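Local coordinates for secreted protein (PDB 5LXZ) that probably acts as a secreted copper-radical oxidase related to galactose oxidase, pairing a copper ion with a radical held on the protein itself, at residues 112-117 against 208-213; 129-134 against 193-198; 143-148 against 173-178. The protein carries 1 engineered substitution. All coordinates share one frame; numbering follows the deposited sequence. Where two conformers were deposited one is given.

Contact 1 (112-117 against 208-213); sequences GLMVVH and GIAQKL
V115 and I209 form the hydrogen-bonded pair that joins these antiparallel strands. V115 N donates to I209 O at 2.9 Å and I209 N returns to V115 O at 2.8 Å, each nearly straight but with the donor above the carbonyl plane. V115 O takes a second bond from H117 ND1, longer (3.2 Å), less straight and from well above the carbonyl plane, though the oxygen lies in the plane of the imidazole. The same ring meets the side chain of I209 obliquely, CE1 to CG1 at 3.6 Å.

M114 has CG anti to the backbone N (chi1 -176°), and bends at the next two torsions bring SD 3.7 Å from G208 CA and CE 3.8 Å from A210 CB. Glycine suits G208 because a CB there would run into that sulphur, and the single methyl of A210 meets the end of M114. L213 crosses the methionine at about a right angle. Beyond A210 direct strand pairing stops: a water donates to L113 O and accepts from Q211 N, while L213 CD2 comes back to G112 N.

Farther out, Y207 stacks on H117, while Y193 packs on M114, A210 and L213 and F133 meets M114. With two N-H groups on V115 O, ND1 must carry a proton; the imidazole probably helps hold the carbonyl, and the flexible thioether packs SD directly against the bare CA of G208.

Contact 2 (129-134 against 193-198); sequences AGTKFT and YRVQGL. With PO4 (phosphate ion), chain F.
T134 and R194 exchange two backbone bonds along the seam of these antiparallel strands, and Q196 N extends the pairing with a bond to K132 O at 2.9 Å. F133 and V195, a non-hydrogen-bonded pair, mark the tight side. Their side chains run side by side, pointing the same way, F133 CE2 lying 3.9 Å from V195 CG2, while the CB of Y193 comes to the edge of the F133 ring. T131 extends the patch, its CG2 3.6 Å from V195 CG1 and its hydroxyl bonded to P128 O. Ring and methyl groups suit this side, where L127 packs on F133 and V195; the hydroxyl of Y193 finds N138.

The face bearing T134 and R194 is looser and polar. The extended Q196 side chain leans over K132 CB and donates from NE2 to T134 OG1 at 2.8 Å, with the oxygen in the amide plane; T141 also bonds that hydroxyl. G197 takes the positive-phi position of a type II turn, where a side chain would jam against the preceding carbonyl.

R194 grips a phosphate, probably from the crystallisation liquor, with NE 2.8 Å from O2 and NH2 2.9 Å from O1. The guanidinium can thus hold an anion at the surface, while the F133-V195 side is held mainly by apolar packing.

Contact 3 (143-148 against 173-178); sequences VSKDPV and RIYVEA
I174, E177 and K145 bury the most surface here, and they divide the contact into an apolar end and a charged one. I174 belongs to the apolar end. Its CG1 stands anti to the backbone N and carries CD1 to within 3.5 Å of D146 O, against the loop that follows strand 141-144; its CB meets V148 CB at 3.8 Å where that chain returns. A branched aliphatic chain suits this place, where it meets both the carbonyl of D146 and the side chain of V148.

E177 pairs with V143 through two backbone bonds, V143 N to E177 O at 2.8 Å and E177 N to V143 O at 2.9 Å. Its side chain is extended, with CG anti to the backbone N (chi1 -170°). Y175 OH donates to the anti lone pair of OE1 at 2.6 Å, and D106 N binds the same oxygen; K217 also bonds the tyrosine hydroxyl. K145 bends at chi2 and lays CE 3.4 Å from OE2, but its NZ makes only a long salt bridge to OE2 at 4.0 Å; a water bonded to both NZ and OE2, and to A178 O, completes the link. An alanine at E177 would remove the carboxylate and would probably cost Y175 OH and D106 N their bonds to OE1 and K145 its water-linked partner at OE2. Beyond S144 the backbones separate, and a second water joins K145 N to Y175 O.

Strand 164-177 pairs along its other edge with strand 111-118, strand 141-144 pairs with 132-135, and R173 reaches out to a salt bridge with D219.

From the N terminus the chain lays down 112-117, 129-134 and 143-148, then meets them again in reverse order. Contact 3 closes the innermost loop, bringing 173-178 back to 143-148; contact 2 encloses it when 193-198 returns to 129-134; contact 1 encloses both when 208-213 reaches 112-117. None cross. The remaining seams are backbone bonds: strand 111-118 to 164-177 between contacts 1 and 3, 132-135 to 141-144 between contacts 2 and 3, and 191-195 to 206-210 between contacts 1 and 2. The six strands thereby pair in a closed antiparallel ring, consistent with the GlxA beta barrel domain.

Contact 1 (112-117 against 208-213)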
# COMPACT_ATOMS: atom_id res chain seq x y z
N GLY A 112 -0.67 13.10 21.18
CA GLY A 112 -1.10 13.46 19.86
C GLY A 112 -2.32 14.33 19.88
O GLY A 112 -2.70 14.82 20.95
N LEU A 113 -2.96 14.51 18.73
CA LEU A 113 -4.11 15.41 18.66
C LEU A 113 -5.42 14.72 19.03
O LEU A 113 -5.72 13.63 18.54
CB LEU A 113 -4.23 16.10 17.31
CG LEU A 113 -3.04 17.01 17.00
CD1 LEU A 113 -3.21 17.58 15.60
CD2 LEU A 113 -2.87 18.12 18.02
N MET A 114 -6.15 15.34 19.94
CA MET A 114 -7.53 14.98 20.23
C MET A 114 -8.46 15.91 19.48
O MET A 114 -8.31 17.15 19.56
CB MET A 114 -7.76 15.16 21.73
CG MET A 114 -9.12 14.74 22.26
SD MET A 114 -9.39 12.97 22.17
CE MET A 114 -8.07 12.33 23.19
N VAL A 115 -9.42 15.34 18.76
CA VAL A 115 -10.45 16.15 18.09
C VAL A 115 -11.63 16.15 19.01
O VAL A 115 -12.32 15.15 19.15
CB VAL A 115 -10.81 15.61 16.72
CG1 VAL A 115 -11.91 16.48 16.08
CG2 VAL A 115 -9.56 15.54 15.88
N VAL A 116 -11.92 17.29 19.65
CA VAL A 116 -13.04 17.36 20.56
C VAL A 116 -14.26 17.74 19.75
O VAL A 116 -14.20 18.67 18.94
CB VAL A 116 -12.79 18.35 21.71
CG1 VAL A 116 -13.93 18.32 22.72
CG2 VAL A 116 -11.42 18.13 22.37
N HIS A 117 -15.35 17.03 20.01
CA HIS A 117 -16.64 17.19 19.36
C HIS A 117 -17.60 17.86 20.32
O HIS A 117 -17.67 17.49 21.46
CB HIS A 117 -17.21 15.83 18.98
CG HIS A 117 -16.57 15.19 17.81
ND1 HIS A 117 -15.23 14.87 17.79
CD2 HIS A 117 -17.07 14.80 16.63
CE1 HIS A 117 -14.93 14.32 16.63
NE2 HIS A 117 -16.03 14.25 15.91
N GLY A 208 -14.22 13.27 22.77
CA GLY A 208 -13.05 13.36 21.94
C GLY A 208 -12.95 12.18 21.01
O GLY A 208 -13.50 11.11 21.32
N ILE A 209 -12.33 12.41 19.88
CA ILE A 209 -11.88 11.30 18.99
C ILE A 209 -10.42 11.51 18.70
O ILE A 209 -10.02 12.59 18.28
CB ILE A 209 -12.66 11.23 17.67
CG1 ILE A 209 -14.15 11.10 17.94
CG2 ILE A 209 -12.13 10.08 16.80
CD1 ILE A 209 -14.64 9.73 18.30
N ALA A 210 -9.60 10.47 18.86
CA ALA A 210 -8.21 10.58 18.52
C ALA A 210 -7.81 9.30 17.83
O ALA A 210 -8.32 8.25 18.18
CB ALA A 210 -7.36 10.76 19.75
N GLN A 211 -6.88 9.43 16.90
CA GLN A 211 -6.13 8.30 16.38
C GLN A 211 -5.09 7.88 17.38
O GLN A 211 -5.15 8.27 18.57
CB GLN A 211 -5.52 8.66 15.03
CG GLN A 211 -6.52 9.08 14.00
CD GLN A 211 -7.54 8.02 13.73
OE1 GLN A 211 -7.22 6.82 13.65
NE2 GLN A 211 -8.79 8.43 13.67
N LYS A 212 -4.14 7.05 17.00
CA LYS A 212 -3.10 6.61 17.92
C LYS A 212 -2.46 7.78 18.67
O LYS A 212 -2.13 8.82 18.09
CB LYS A 212 -2.04 5.78 17.23
CG LYS A 212 -1.22 6.51 16.22
CD LYS A 212 0.05 5.74 15.88
CE LYS A 212 0.96 6.68 15.09
NZ LYS A 212 2.30 6.11 14.79
N LEU A 213 -2.28 7.55 19.95
CA LEU A 213 -1.61 8.48 20.87
C LEU A 213 -0.38 7.75 21.39
O LEU A 213 -0.47 6.90 22.29
CB LEU A 213 -2.55 8.92 21.98
CG LEU A 213 -3.82 9.67 21.54
CD1 LEU A 213 -4.80 9.87 22.69
CD2 LEU A 213 -3.49 11.00 20.84
O HOH W 1 -5.58 11.94 16.47

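Contact 2 (129-134 against 193-198)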
# COMPACT_ATOMS: atom_id res chain seq x y z
N ALA A 129 -6.78 23.69 30.22
CA ALA A 129 -5.61 22.88 30.37
C ALA A 129 -5.75 21.94 31.55
O ALA A 129 -6.27 22.31 32.62
CB ALA A 129 -4.37 23.75 30.57
N GLY A 130 -5.22 20.74 31.38
CA GLY A 130 -5.29 19.73 32.40
C GLY A 130 -6.58 18.93 32.35
O GLY A 130 -6.81 18.09 33.22
N THR A 131 -7.38 19.12 31.31
CA THR A 131 -8.55 18.27 31.07
C THR A 131 -8.07 16.85 30.75
O THR A 131 -7.16 16.67 29.94
CB THR A 131 -9.43 18.84 29.96
OG1 THR A 131 -9.99 20.09 30.37
CG2 THR A 131 -10.60 17.90 29.56
N LYS A 132 -8.73 15.88 31.39
CA LYS A 132 -8.43 14.46 31.21
C LYS A 132 -9.42 13.85 30.25
O LYS A 132 -10.63 14.10 30.34
CB LYS A 132 -8.53 13.74 32.53
CG LYS A 132 -7.35 13.99 33.45
CD LYS A 132 -7.55 13.37 34.82
CE LYS A 132 -6.30 13.51 35.67
NZ LYS A 132 -6.40 12.57 36.81
N PHE A 133 -8.89 13.06 29.31
CA PHE A 133 -9.66 12.39 28.27
C PHE A 133 -9.35 10.93 28.44
O PHE A 133 -8.19 10.56 28.45
CB PHE A 133 -9.19 12.84 26.90
CG PHE A 133 -9.43 14.27 26.60
CD1 PHE A 133 -8.48 15.23 26.98
CD2 PHE A 133 -10.56 14.68 25.91
CE1 PHE A 133 -8.70 16.56 26.67
CE2 PHE A 133 -10.77 16.03 25.59
CZ PHE A 133 -9.83 16.95 25.99
N THR A 134 -10.39 10.08 28.55
CA THR A 134 -10.18 8.64 28.80
C THR A 134 -10.84 7.84 27.68
O THR A 134 -12.00 8.05 27.37
CB THR A 134 -10.72 8.24 30.17
OG1 THR A 134 -10.05 9.03 31.16
CG2 THR A 134 -10.49 6.81 30.48
N TYR A 193 -13.22 9.31 23.33
CA TYR A 193 -12.70 9.65 24.64
C TYR A 193 -13.73 10.38 25.45
O TYR A 193 -14.31 11.34 24.97
CB TYR A 193 -11.43 10.52 24.52
CG TYR A 193 -10.26 9.69 24.08
CD1 TYR A 193 -10.12 9.31 22.74
CD2 TYR A 193 -9.34 9.22 24.97
CE1 TYR A 193 -9.08 8.50 22.32
CE2 TYR A 193 -8.29 8.40 24.58
CZ TYR A 193 -8.16 8.03 23.25
OH TYR A 193 -7.12 7.16 22.89
N ARG A 194 -13.92 9.96 26.69
CA ARG A 194 -14.77 10.64 27.65
C ARG A 194 -14.00 11.82 28.23
O ARG A 194 -12.86 11.68 28.57
CB ARG A 194 -15.18 9.66 28.77
CG ARG A 194 -16.38 10.17 29.58
CD ARG A 194 -16.70 9.24 30.74
NE ARG A 194 -15.75 9.37 31.83
CZ ARG A 194 -15.84 10.25 32.83
NH1 ARG A 194 -16.79 11.15 32.85
NH2 ARG A 194 -14.92 10.26 33.77
N VAL A 195 -14.64 12.98 28.33
CA VAL A 195 -14.05 14.15 28.98
C VAL A 195 -14.38 14.12 30.45
O VAL A 195 -15.55 14.25 30.83
CB VAL A 195 -14.60 15.44 28.36
CG1 VAL A 195 -13.94 16.65 29.03
CG2 VAL A 195 -14.37 15.44 26.86
N GLN A 196 -13.37 13.93 31.28
CA GLN A 196 -13.59 13.84 32.72
C GLN A 196 -14.04 15.19 33.30
O GLN A 196 -13.55 16.24 32.90
CB GLN A 196 -12.34 13.39 33.44
CG GLN A 196 -11.90 11.99 33.08
CD GLN A 196 -10.85 11.44 34.02
OE1 GLN A 196 -10.65 11.95 35.16
NE2 GLN A 196 -10.17 10.41 33.58
N GLY A 197 -14.99 15.14 34.22
CA GLY A 197 -15.44 16.34 34.93
C GLY A 197 -16.65 17.02 34.38
O GLY A 197 -17.16 17.91 35.02
N LEU A 198 -17.13 16.62 33.20
CA LEU A 198 -18.41 17.09 32.70
C LEU A 198 -19.56 16.20 33.21
O LEU A 198 -19.37 15.01 33.51
CB LEU A 198 -18.40 17.08 31.17
CG LEU A 198 -17.28 17.84 30.45
CD1 LEU A 198 -17.51 17.74 28.95
CD2 LEU A 198 -17.24 19.31 30.86
P PO4 F . -13.54 6.79 33.23
O1 PO4 F . -13.50 7.82 34.35
O2 PO4 F . -13.73 7.48 31.92
O3 PO4 F . -12.25 5.97 33.31
O4 PO4 F . -14.66 5.84 33.48
O HOH W 2 -10.85 16.71 33.24

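Contact 3 (143-148 against 173-178)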
# COMPACT_ATOMS: atom_id res chain seq x y z
N VAL A 143 -3.98 13.98 28.93
CA VAL A 143 -4.26 15.29 29.50
C VAL A 143 -3.89 16.39 28.53
O VAL A 143 -2.81 16.32 27.93
CB VAL A 143 -3.42 15.47 30.78
CG1 VAL A 143 -3.89 16.70 31.54
CG2 VAL A 143 -3.52 14.23 31.67
N SER A 144 -4.73 17.40 28.37
CA SER A 144 -4.37 18.55 27.55
C SER A 144 -3.36 19.45 28.28
O SER A 144 -3.34 19.51 29.50
CB SER A 144 -5.60 19.36 27.20
OG SER A 144 -6.22 19.88 28.39
N LYS A 145 -2.53 20.14 27.51
CA LYS A 145 -1.53 21.09 28.06
C LYS A 145 -1.94 22.55 27.91
O LYS A 145 -1.40 23.45 28.59
CB LYS A 145 -0.17 20.84 27.39
CG LYS A 145 0.40 19.45 27.63
CD LYS A 145 0.75 19.21 29.09
CE LYS A 145 1.36 17.83 29.29
NZ LYS A 145 1.50 17.55 30.73
N ASP A 146 -2.91 22.79 27.06
CA ASP A 146 -3.49 24.08 26.82
C ASP A 146 -5.00 23.97 26.83
O ASP A 146 -5.57 22.90 26.58
CB ASP A 146 -3.09 24.61 25.44
CG ASP A 146 -1.80 25.40 25.47
OD1 ASP A 146 -1.53 26.09 26.49
OD2 ASP A 146 -1.07 25.32 24.47
N PRO A 147 -5.67 25.09 27.05
CA PRO A 147 -7.12 25.14 26.87
C PRO A 147 -7.50 25.00 25.42
O PRO A 147 -6.68 25.29 24.52
CB PRO A 147 -7.51 26.53 27.41
CG PRO A 147 -6.29 27.33 27.20
CD PRO A 147 -5.13 26.42 27.44
N VAL A 148 -8.73 24.53 25.19
CA VAL A 148 -9.28 24.44 23.86
C VAL A 148 -10.71 24.96 23.85
O VAL A 148 -11.53 24.61 24.73
CB VAL A 148 -9.23 23.00 23.27
CG1 VAL A 148 -10.01 22.00 24.13
CG2 VAL A 148 -9.71 23.00 21.81
N ARG A 173 -9.41 20.92 17.91
CA ARG A 173 -8.23 20.08 18.10
C ARG A 173 -7.35 20.56 19.21
O ARG A 173 -7.08 21.75 19.33
CB ARG A 173 -7.43 20.01 16.81
CG ARG A 173 -8.27 19.48 15.67
CD ARG A 173 -7.51 19.05 14.45
NE ARG A 173 -6.34 19.88 14.19
CZ ARG A 173 -5.34 19.55 13.38
NH1 ARG A 173 -5.33 18.39 12.69
NH2 ARG A 173 -4.33 20.41 13.24
N ILE A 174 -6.85 19.63 20.01
CA ILE A 174 -5.94 19.93 21.11
C ILE A 174 -4.94 18.80 21.33
O ILE A 174 -5.30 17.61 21.31
CB ILE A 174 -6.75 20.25 22.37
CG1 ILE A 174 -5.88 20.83 23.47
CG2 ILE A 174 -7.54 19.04 22.88
CD1 ILE A 174 -5.34 22.21 23.11
N TYR A 175 -3.67 19.16 21.57
CA TYR A 175 -2.67 18.19 21.90
C TYR A 175 -2.96 17.64 23.30
O TYR A 175 -3.20 18.41 24.25
CB TYR A 175 -1.25 18.80 21.81
CG TYR A 175 -0.18 17.86 22.25
CD1 TYR A 175 0.26 16.80 21.42
CD2 TYR A 175 0.40 17.96 23.51
CE1 TYR A 175 1.22 15.93 21.82
CE2 TYR A 175 1.38 17.06 23.93
CZ TYR A 175 1.79 16.05 23.09
OH TYR A 175 2.71 15.16 23.49
N VAL A 176 -2.90 16.32 23.42
CA VAL A 176 -3.00 15.64 24.68
C VAL A 176 -1.82 14.71 24.87
O VAL A 176 -1.20 14.26 23.92
CB VAL A 176 -4.34 14.89 24.86
CG1 VAL A 176 -5.49 15.86 24.74
CG2 VAL A 176 -4.46 13.73 23.88
N GLU A 177 -1.48 14.44 26.13
CA GLU A 177 -0.33 13.65 26.47
C GLU A 177 -0.58 12.79 27.68
O GLU A 177 -1.27 13.23 28.62
CB GLU A 177 0.81 14.62 26.75
CG GLU A 177 2.19 14.02 26.89
CD GLU A 177 3.22 15.13 26.92
OE1 GLU A 177 3.65 15.57 25.84
OE2 GLU A 177 3.60 15.55 28.04
N ALA A 178 0.02 11.62 27.73
CA ALA A 178 -0.05 10.77 28.92
C ALA A 178 0.62 11.48 30.10
O ALA A 178 1.54 12.25 29.92
CB ALA A 178 0.63 9.45 28.68
O HOH W 3 -2.58 20.91 24.80
O HOH W 4 2.30 14.88 30.38